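PDB 3N3Y: thymidylate synthase thyX, which probably catalyses the reductive methylation of dUMP to dTMP, with methylenetetrahydrofolate as methyl donor and NADPH and reduced FAD as reductants. Local coordinates for residues E45-V50 against Q207-D212; Y65-K70 against L166-N171; F120-D125 against S161-L166. All coordinates share one frame; numbering follows the deposited sequence.

Contact 1: E45-V50 against Q207-D212; sequences ELIHRV and QYLFED
H48 carries most of this contact, reaching from helix 41-51 to Y208, L209 and D212 in the loop after helix 189-201. Its CG is anti to the backbone N (chi1 -176°). CB touches the Y208 ring, 3.8 Å from Y208 CE2. ND1 passes the other ring carbon of that side, 3.9 Å from Y208 CD2. CE1 comes to 3.5 Å from the main-chain O of Y208, which lies at the edge of the imidazole, near its plane. CE1 is also 4.1 Å from D212 OD2, again at the ring edge. The D212 carboxylate stands nearly upright to the imidazole, with the planes 82° apart. The H48 and Y208 rings are close to parallel, 26° apart, but the two side chains run antiparallel alongside one another. With centroids 5.9 Å apart, the rings are so far offset that little of one covers the other.

Beside H48, the contact turns apolar. L209 CD2 packs on I47 CG2 at 3.7 Å and also meets H48 CA. The same methyl lies over one face of the Y208 ring, offset toward the rim. Y208 crosses I47 at about a right angle, its OH 4.1 Å from I47 CB. That hydroxyl is hydrogen-bonded to K44 O, in the same helix as H48. I47 also packs on A22 and S23 of helix 20-30. D212 OD1 forms a salt bridge with K215.

The chemistry is therefore mixed. Aliphatic packing fills the buried side, where I47 meets L209. On the partly exposed side, H48 NE2 is 4.4 Å from D212 OD2. The D212 carboxylate could favour a protonated imidazole, though it is shared with K215.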
# COMPACT_ATOMS: atom_id res chain seq x y z
N GLU A 45 -22.57 16.02 8.04
CA GLU A 45 -22.61 15.32 9.30
C GLU A 45 -22.31 13.85 9.09
O GLU A 45 -21.63 13.22 9.91
CB GLU A 45 -23.99 15.48 9.95
CG GLU A 45 -24.33 14.38 10.93
CD GLU A 45 -23.42 14.37 12.15
OE1 GLU A 45 -22.44 15.15 12.18
OE2 GLU A 45 -23.69 13.58 13.08
N LEU A 46 -22.81 13.30 7.99
CA LEU A 46 -22.65 11.88 7.68
C LEU A 46 -21.19 11.47 7.47
O LEU A 46 -20.75 10.41 7.94
CB LEU A 46 -23.49 11.50 6.45
CG LEU A 46 -23.30 10.09 5.89
CD1 LEU A 46 -23.96 9.04 6.77
CD2 LEU A 46 -23.84 10.02 4.47
N ILE A 47 -20.43 12.31 6.77
CA ILE A 47 -19.03 12.02 6.50
C ILE A 47 -18.28 11.87 7.81
O ILE A 47 -17.47 10.96 7.99
CB ILE A 47 -18.39 13.13 5.65
CG1 ILE A 47 -19.12 13.25 4.31
CG2 ILE A 47 -16.91 12.84 5.44
CD1 ILE A 47 -18.65 14.40 3.45
N HIS A 48 -18.58 12.76 8.75
CA HIS A 48 -17.90 12.79 10.02
C HIS A 48 -18.24 11.58 10.89
O HIS A 48 -17.35 10.96 11.47
CB HIS A 48 -18.24 14.08 10.77
CG HIS A 48 -17.52 14.23 12.06
ND1 HIS A 48 -16.27 14.81 12.15
CD2 HIS A 48 -17.86 13.88 13.33
CE1 HIS A 48 -15.87 14.81 13.41
NE2 HIS A 48 -16.82 14.25 14.14
N ARG A 49 -19.52 11.24 10.97
CA ARG A 49 -19.94 10.16 11.86
C ARG A 49 -19.52 8.77 11.38
O ARG A 49 -19.00 7.97 12.16
CB ARG A 49 -21.45 10.21 12.11
CG ARG A 49 -21.97 8.98 12.85
CD ARG A 49 -23.45 9.10 13.22
NE ARG A 49 -24.20 9.84 12.21
CZ ARG A 49 -24.74 9.31 11.12
NH1 ARG A 49 -24.63 8.00 10.89
NH2 ARG A 49 -25.40 10.08 10.27
N VAL A 50 -19.74 8.50 10.09
CA VAL A 50 -19.35 7.21 9.50
C VAL A 50 -17.84 7.11 9.27
O VAL A 50 -17.21 6.09 9.57
CB VAL A 50 -20.11 6.93 8.15
CG1 VAL A 50 -19.68 5.60 7.56
CG2 VAL A 50 -21.62 6.94 8.36
N GLN A 207 -12.09 21.14 7.50
CA GLN A 207 -11.30 21.05 8.73
C GLN A 207 -11.98 20.30 9.88
O GLN A 207 -11.30 19.80 10.77
CB GLN A 207 -10.78 22.41 9.17
CG GLN A 207 -9.51 22.85 8.43
CD GLN A 207 -8.98 24.17 8.95
OE1 GLN A 207 -9.39 24.64 10.01
NE2 GLN A 207 -8.06 24.77 8.20
N TYR A 208 -13.30 20.18 9.85
CA TYR A 208 -14.00 19.49 10.94
C TYR A 208 -13.73 17.99 10.99
O TYR A 208 -13.90 17.35 12.03
CB TYR A 208 -15.50 19.73 10.87
CG TYR A 208 -16.17 19.03 9.73
CD1 TYR A 208 -15.96 19.45 8.42
CD2 TYR A 208 -17.02 17.95 9.95
CE1 TYR A 208 -16.57 18.81 7.36
CE2 TYR A 208 -17.65 17.31 8.90
CZ TYR A 208 -17.41 17.75 7.61
OH TYR A 208 -18.01 17.13 6.54
N LEU A 209 -13.30 17.42 9.87
CA LEU A 209 -13.03 15.99 9.81
C LEU A 209 -11.76 15.65 10.55
O LEU A 209 -11.58 14.53 11.02
CB LEU A 209 -12.90 15.51 8.35
CG LEU A 209 -14.11 15.76 7.47
CD1 LEU A 209 -13.79 15.39 6.04
CD2 LEU A 209 -15.31 14.97 7.98
N PHE A 210 -10.88 16.64 10.67
CA PHE A 210 -9.54 16.43 11.19
C PHE A 210 -9.33 17.10 12.53
O PHE A 210 -8.38 16.78 13.23
CB PHE A 210 -8.50 16.95 10.20
CG PHE A 210 -8.62 16.35 8.84
CD1 PHE A 210 -8.08 15.10 8.57
CD2 PHE A 210 -9.29 17.02 7.82
CE1 PHE A 210 -8.19 14.52 7.31
CE2 PHE A 210 -9.41 16.46 6.55
CZ PHE A 210 -8.86 15.20 6.30
N GLU A 211 -10.23 18.01 12.88
CA GLU A 211 -10.03 18.87 14.05
C GLU A 211 -9.55 18.12 15.30
O GLU A 211 -8.70 18.62 16.05
CB GLU A 211 -11.31 19.67 14.36
CG GLU A 211 -12.54 18.79 14.54
CD GLU A 211 -13.84 19.60 14.57
OE1 GLU A 211 -14.87 19.10 14.04
OE2 GLU A 211 -13.82 20.73 15.12
N ASP A 212 -10.07 16.91 15.49
CA ASP A 212 -9.85 16.16 16.73
C ASP A 212 -8.61 15.25 16.72
O ASP A 212 -8.22 14.73 17.77
CB ASP A 212 -11.11 15.36 17.08
CG ASP A 212 -12.37 16.22 17.06
OD1 ASP A 212 -12.35 17.34 17.64
OD2 ASP A 212 -13.38 15.79 16.47

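Contact 2: Y65-K70 against L166-N171; sequences YNFEIK and LAYSIN. With FAD (flavin-adenine dinucleotide), chain K.
Y65 pairs with I170, F67 with Y168 and I69 with L166 as hydrogen-bonded pairs of two antiparallel strands; the axes of the two segments make an angle of 152° and approach to 4.7 Å. Each pair is joined by two N-H to O bonds. Between them stand the non-hydrogen-bonded pairs N66 with S169 and E68 with A167.

One face is apolar. I69 lies beside L166 and Y168, and its CD1 reaches Y168 CB at 3.7 Å. F67 CE2 meets I170 CG2 at 3.8 Å. The F67 ring turns its edge to Y168 O.

The strands are the central two of the chain's antiparallel sheet, in the order 10-16, 64-73, 163-171, 87-90. Helix 172-182 covers the face of Y65 and I170.

The other face, with N66, S169, E68 and A167, is more polar. S169 OG lies beside its backbone N (chi1 -62°) and accepts from N66 ND2 at 2.9 Å, 24° out of the N66 amide plane. N66 ND2 also bonds H62 O of the second subunit, and S169 OG bonds its ND1. A water joins S169 OG to F67 O.

At the strand end, N171 ND2 donates to FAD N1A at 2.8 Å. N171 OD1 caps S174 N of the following helix.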
# COMPACT_ATOMS: atom_id res chain seq x y z
N TYR A 65 -5.89 15.26 -1.01
CA TYR A 65 -5.35 16.62 -0.89
C TYR A 65 -3.97 16.77 -1.51
O TYR A 65 -3.07 16.00 -1.19
CB TYR A 65 -5.27 17.00 0.57
CG TYR A 65 -6.58 16.88 1.28
CD1 TYR A 65 -7.53 17.91 1.22
CD2 TYR A 65 -6.90 15.75 2.00
CE1 TYR A 65 -8.74 17.81 1.88
CE2 TYR A 65 -8.11 15.63 2.65
CZ TYR A 65 -9.03 16.66 2.58
OH TYR A 65 -10.22 16.53 3.23
N ASN A 66 -3.83 17.74 -2.40
CA ASN A 66 -2.53 18.10 -2.96
C ASN A 66 -1.92 19.33 -2.28
O ASN A 66 -2.40 20.44 -2.44
CB ASN A 66 -2.67 18.38 -4.45
CG ASN A 66 -3.47 17.32 -5.17
OD1 ASN A 66 -4.67 17.48 -5.39
ND2 ASN A 66 -2.81 16.22 -5.54
N PHE A 67 -0.83 19.11 -1.55
CA PHE A 67 -0.14 20.19 -0.85
C PHE A 67 1.17 20.58 -1.48
O PHE A 67 1.76 19.84 -2.26
CB PHE A 67 0.19 19.78 0.58
CG PHE A 67 -1.01 19.48 1.43
CD1 PHE A 67 -1.67 20.49 2.10
CD2 PHE A 67 -1.44 18.17 1.59
CE1 PHE A 67 -2.74 20.21 2.91
CE2 PHE A 67 -2.53 17.88 2.40
CZ PHE A 67 -3.18 18.91 3.06
N GLU A 68 1.63 21.77 -1.10
CA GLU A 68 2.99 22.18 -1.38
C GLU A 68 3.63 22.50 -0.04
O GLU A 68 3.04 23.18 0.79
CB GLU A 68 2.98 23.39 -2.31
CG GLU A 68 4.31 23.68 -2.98
CD GLU A 68 4.44 25.15 -3.40
OE1 GLU A 68 3.46 25.72 -3.94
OE2 GLU A 68 5.53 25.73 -3.19
N ILE A 69 4.85 22.00 0.18
CA ILE A 69 5.56 22.25 1.43
C ILE A 69 6.93 22.86 1.13
O ILE A 69 7.73 22.27 0.40
CB ILE A 69 5.75 20.95 2.26
CG1 ILE A 69 4.40 20.27 2.47
CG2 ILE A 69 6.48 21.25 3.58
CD1 ILE A 69 4.48 18.82 2.98
N LYS A 70 7.18 24.04 1.68
CA LYS A 70 8.46 24.73 1.49
C LYS A 70 9.15 24.96 2.83
O LYS A 70 8.51 25.32 3.82
CB LYS A 70 8.29 26.07 0.76
CG LYS A 70 7.35 26.03 -0.43
CD LYS A 70 7.76 27.00 -1.54
CE LYS A 70 7.77 28.45 -1.05
NZ LYS A 70 8.14 29.44 -2.12
N LEU A 166 8.76 20.21 -1.44
CA LEU A 166 8.07 19.07 -2.03
C LEU A 166 6.60 19.30 -2.33
O LEU A 166 5.95 20.15 -1.73
CB LEU A 166 8.20 17.84 -1.12
CG LEU A 166 7.64 18.02 0.29
CD1 LEU A 166 7.14 16.71 0.83
CD2 LEU A 166 8.69 18.62 1.21
N ALA A 167 6.11 18.53 -3.29
CA ALA A 167 4.68 18.32 -3.45
C ALA A 167 4.33 17.05 -2.67
O ALA A 167 5.00 16.01 -2.78
CB ALA A 167 4.32 18.19 -4.91
N TYR A 168 3.29 17.15 -1.86
CA TYR A 168 2.86 16.05 -1.02
C TYR A 168 1.37 15.83 -1.25
O TYR A 168 0.58 16.74 -1.06
CB TYR A 168 3.12 16.42 0.44
CG TYR A 168 2.94 15.30 1.43
CD1 TYR A 168 3.78 14.18 1.41
CD2 TYR A 168 1.95 15.36 2.42
CE1 TYR A 168 3.62 13.16 2.32
CE2 TYR A 168 1.81 14.34 3.35
CZ TYR A 168 2.64 13.24 3.28
OH TYR A 168 2.51 12.21 4.17
N SER A 169 0.98 14.63 -1.67
CA SER A 169 -0.44 14.32 -1.84
C SER A 169 -0.85 13.17 -0.95
O SER A 169 -0.13 12.18 -0.83
CB SER A 169 -0.76 14.00 -3.30
OG SER A 169 -0.48 15.12 -4.11
N ILE A 170 -2.02 13.30 -0.35
CA ILE A 170 -2.45 12.34 0.65
C ILE A 170 -3.99 12.32 0.74
O ILE A 170 -4.65 13.36 0.58
CB ILE A 170 -1.78 12.67 2.01
CG1 ILE A 170 -2.10 11.63 3.09
CG2 ILE A 170 -2.13 14.09 2.48
CD1 ILE A 170 -1.34 11.86 4.37
N ASN A 171 -4.55 11.14 0.99
CA ASN A 171 -6.00 11.04 1.18
C ASN A 171 -6.40 11.32 2.63
O ASN A 171 -5.55 11.35 3.51
CB ASN A 171 -6.56 9.72 0.63
CG ASN A 171 -6.28 8.52 1.52
OD1 ASN A 171 -6.37 8.58 2.75
ND2 ASN A 171 -5.98 7.40 0.89
PA FAD K . -6.59 -3.02 4.58
O1A FAD K . -5.88 -4.35 4.70
O2A FAD K . -7.07 -2.71 3.18
O5B FAD K . -5.61 -1.86 5.06
C5B FAD K . -4.88 -2.01 6.26
C4B FAD K . -4.63 -0.61 6.80
O4B FAD K . -3.85 0.10 5.87
C3B FAD K . -5.95 0.15 6.94
O3B FAD K . -6.51 0.01 8.23
C2B FAD K . -5.55 1.58 6.63
O2B FAD K . -4.99 2.17 7.78
C1B FAD K . -4.37 1.41 5.70
N9A FAD K . -4.68 1.62 4.27
C8A FAD K . -4.65 0.69 3.27
N7A FAD K . -4.95 1.31 2.11
C5A FAD K . -5.18 2.62 2.37
C6A FAD K . -5.53 3.70 1.56
N6A FAD K . -5.52 3.59 0.24
N1A FAD K . -5.69 4.95 2.14
C2A FAD K . -5.51 5.12 3.49
N3A FAD K . -5.17 4.04 4.28
C4A FAD K . -5.00 2.83 3.72
N1 FAD K . -16.96 -2.04 2.27
C2 FAD K . -17.88 -1.48 1.40
O2 FAD K . -17.52 -1.02 0.33
N3 FAD K . -19.22 -1.45 1.72
C4 FAD K . -19.66 -1.97 2.92
O4 FAD K . -20.85 -1.92 3.18
C4X FAD K . -18.75 -2.54 3.81
N5 FAD K . -19.19 -3.06 5.01
C5X FAD K . -18.26 -3.63 5.87
C6 FAD K . -18.70 -4.17 7.08
C7 FAD K . -17.79 -4.74 7.95
C7M FAD K . -18.27 -5.32 9.25
C8 FAD K . -16.43 -4.78 7.62
C8M FAD K . -15.45 -5.39 8.58
C9 FAD K . -15.98 -4.24 6.42
C9A FAD K . -16.90 -3.66 5.54
N10 FAD K . -16.46 -3.13 4.33
C10 FAD K . -17.39 -2.57 3.47
C1' FAD K . -15.01 -3.18 3.92
C2' FAD K . -14.13 -2.11 4.56
O2' FAD K . -14.59 -0.82 4.18
C3' FAD K . -12.67 -2.29 4.13
O3' FAD K . -12.50 -2.11 2.74
C4' FAD K . -12.08 -3.64 4.53
O4' FAD K . -12.50 -3.94 5.83
C5' FAD K . -10.57 -3.55 4.63
O5' FAD K . -10.29 -2.75 5.77
P FAD K . -8.91 -1.92 5.89
O1P FAD K . -8.76 -1.35 7.28
O2P FAD K . -8.89 -0.85 4.83
O3P FAD K . -7.77 -3.05 5.69
O HOH W 1 0.60 18.08 -4.58

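Contact 3: F120-D125 against S161-L166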
# COMPACT_ATOMS: atom_id res chain seq x y z
N PHE A 120 18.68 28.64 3.51
CA PHE A 120 19.04 27.27 3.17
C PHE A 120 18.92 26.32 4.34
O PHE A 120 18.98 25.11 4.16
CB PHE A 120 20.47 27.22 2.66
CG PHE A 120 20.70 28.00 1.40
CD1 PHE A 120 20.31 27.50 0.17
CD2 PHE A 120 21.33 29.24 1.45
CE1 PHE A 120 20.52 28.22 -0.99
CE2 PHE A 120 21.55 29.97 0.29
CZ PHE A 120 21.14 29.46 -0.93
N LEU A 121 18.78 26.85 5.55
CA LEU A 121 18.78 26.01 6.74
C LEU A 121 17.55 26.23 7.60
O LEU A 121 17.04 27.33 7.68
CB LEU A 121 20.00 26.33 7.60
CG LEU A 121 21.34 26.09 6.95
CD1 LEU A 121 22.44 26.45 7.92
CD2 LEU A 121 21.44 24.62 6.50
N VAL A 122 17.09 25.17 8.25
CA VAL A 122 16.07 25.30 9.28
C VAL A 122 16.75 25.56 10.62
O VAL A 122 17.56 24.76 11.09
CB VAL A 122 15.21 24.02 9.39
CG1 VAL A 122 14.22 24.12 10.56
CG2 VAL A 122 14.48 23.77 8.07
N PHE A 123 16.43 26.68 11.26
CA PHE A 123 17.00 26.97 12.57
C PHE A 123 16.09 26.41 13.64
O PHE A 123 14.87 26.39 13.47
CB PHE A 123 17.16 28.47 12.77
CG PHE A 123 18.42 29.03 12.17
CD1 PHE A 123 19.11 28.33 11.21
CD2 PHE A 123 18.91 30.26 12.58
CE1 PHE A 123 20.28 28.84 10.65
CE2 PHE A 123 20.07 30.79 12.03
CZ PHE A 123 20.75 30.08 11.07
N VAL A 124 16.69 25.95 14.73
CA VAL A 124 15.92 25.51 15.88
C VAL A 124 16.15 26.46 17.05
O VAL A 124 16.89 27.44 16.92
CB VAL A 124 16.29 24.08 16.30
CG1 VAL A 124 15.91 23.11 15.22
CG2 VAL A 124 17.78 24.00 16.65
N ASP A 125 15.54 26.20 18.19
CA ASP A 125 15.70 27.08 19.32
C ASP A 125 16.90 26.76 20.19
O ASP A 125 16.77 26.42 21.34
CB ASP A 125 14.42 27.11 20.14
CG ASP A 125 14.44 28.16 21.23
OD1 ASP A 125 14.88 29.29 21.03
OD2 ASP A 125 13.97 27.84 22.31
N SER A 161 19.65 19.90 8.73
CA SER A 161 18.82 21.08 8.78
C SER A 161 18.66 21.74 7.42
O SER A 161 17.96 22.73 7.29
CB SER A 161 19.35 22.08 9.81
OG SER A 161 20.69 22.41 9.53
N TYR A 162 19.31 21.19 6.40
CA TYR A 162 19.20 21.75 5.07
C TYR A 162 17.75 21.72 4.57
O TYR A 162 17.06 20.72 4.70
CB TYR A 162 20.08 20.98 4.10
CG TYR A 162 20.38 21.76 2.86
CD1 TYR A 162 19.58 21.66 1.73
CD2 TYR A 162 21.47 22.63 2.81
CE1 TYR A 162 19.86 22.40 0.59
CE2 TYR A 162 21.75 23.37 1.68
CZ TYR A 162 20.95 23.25 0.58
OH TYR A 162 21.26 23.99 -0.54
N LYS A 163 17.31 22.83 3.98
CA LYS A 163 15.93 22.93 3.53
C LYS A 163 15.60 22.14 2.26
O LYS A 163 16.37 22.07 1.32
CB LYS A 163 15.51 24.39 3.35
CG LYS A 163 15.11 25.07 4.64
CD LYS A 163 14.80 26.51 4.39
CE LYS A 163 14.51 27.25 5.67
NZ LYS A 163 14.15 28.65 5.35
N THR A 164 14.42 21.55 2.27
CA THR A 164 13.90 20.89 1.09
C THR A 164 12.53 21.49 0.72
O THR A 164 11.96 22.30 1.46
CB THR A 164 13.80 19.35 1.32
OG1 THR A 164 13.52 18.70 0.08
CG2 THR A 164 12.72 19.03 2.34
N HIS A 165 12.00 21.06 -0.42
CA HIS A 165 10.75 21.55 -0.99
C HIS A 165 10.07 20.35 -1.64
O HIS A 165 10.73 19.53 -2.28
CB HIS A 165 11.08 22.64 -2.01
CG HIS A 165 9.91 23.19 -2.76
ND1 HIS A 165 10.03 23.74 -4.02
CD2 HIS A 165 8.60 23.31 -2.42
CE1 HIS A 165 8.85 24.16 -4.43
NE2 HIS A 165 7.97 23.91 -3.48
N LEU A 166 8.76 20.21 -1.44
CA LEU A 166 8.07 19.07 -2.03
C LEU A 166 6.60 19.30 -2.33
O LEU A 166 5.95 20.15 -1.73
CB LEU A 166 8.20 17.84 -1.12
CG LEU A 166 7.64 18.02 0.29
CD1 LEU A 166 7.14 16.71 0.83
CD2 LEU A 166 8.69 18.62 1.21
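L121 and Y162 form a single backbone bridge, their CA atoms 4.6 Å apart, just before strand 163-171 begins. Two hydrogen bonds make it. K163 N donates to F120 O at 2.8 Å, from above the carbonyl plane. V122 N donates to S161 O, also at 2.8 Å.

F120 O has a second neighbour: it lies over one face of the Y162 ring, offset toward the rim. The side chains of F120 and Y162 lie side by side, with F120 CD1 3.7 Å from Y162 OH. L121 CD2 reaches S161 OG at 3.8 Å. K163 crosses V122 at about a right angle, K163 CG 3.7 Å from V122 CG2. The lysine chain is extended beyond CG and passes L121 O, where K163 CE comes to 3.2 Å. Its NZ then bonds R118 O.

Y162 OH is hydrogen-bonded to E99, and its side chain lies about 4 Å from that of R74, a dUMP-binding residue. S161 OG bonds S133 and Y156 O of the fourth subunit. The loop 120-125 links helices 111-117 and 127-145 and lies against the start of strand 163-171; L121 touches S133 of helix 127-145, and V122 touches S73 of strand 64-73.

Contacts 2 and 3 are buried, while contact 1 is partly buried near the surface. Contacts 2 and 3 share strand 163-171 and L166, and E68 OE2 meets H165 NE2 between them at 3.0 Å, a probable hydrogen bond. Contact 1 joins a helix to the C-terminal loop without any clear hydrogen bond across it. It touches contact 2 where F210 CE2 packs on Y65 OH. Contacts 1 and 3 lie on opposite sides of the chain's centre, about 17 Å apart at their nearest atoms. Backbone bonding dominates in the sheet, falls to a single bridge where strand 163-171 begins, and gives way to side-chain packing in contact 1. Other subunits reach contacts 2 and 3 but not contact 1.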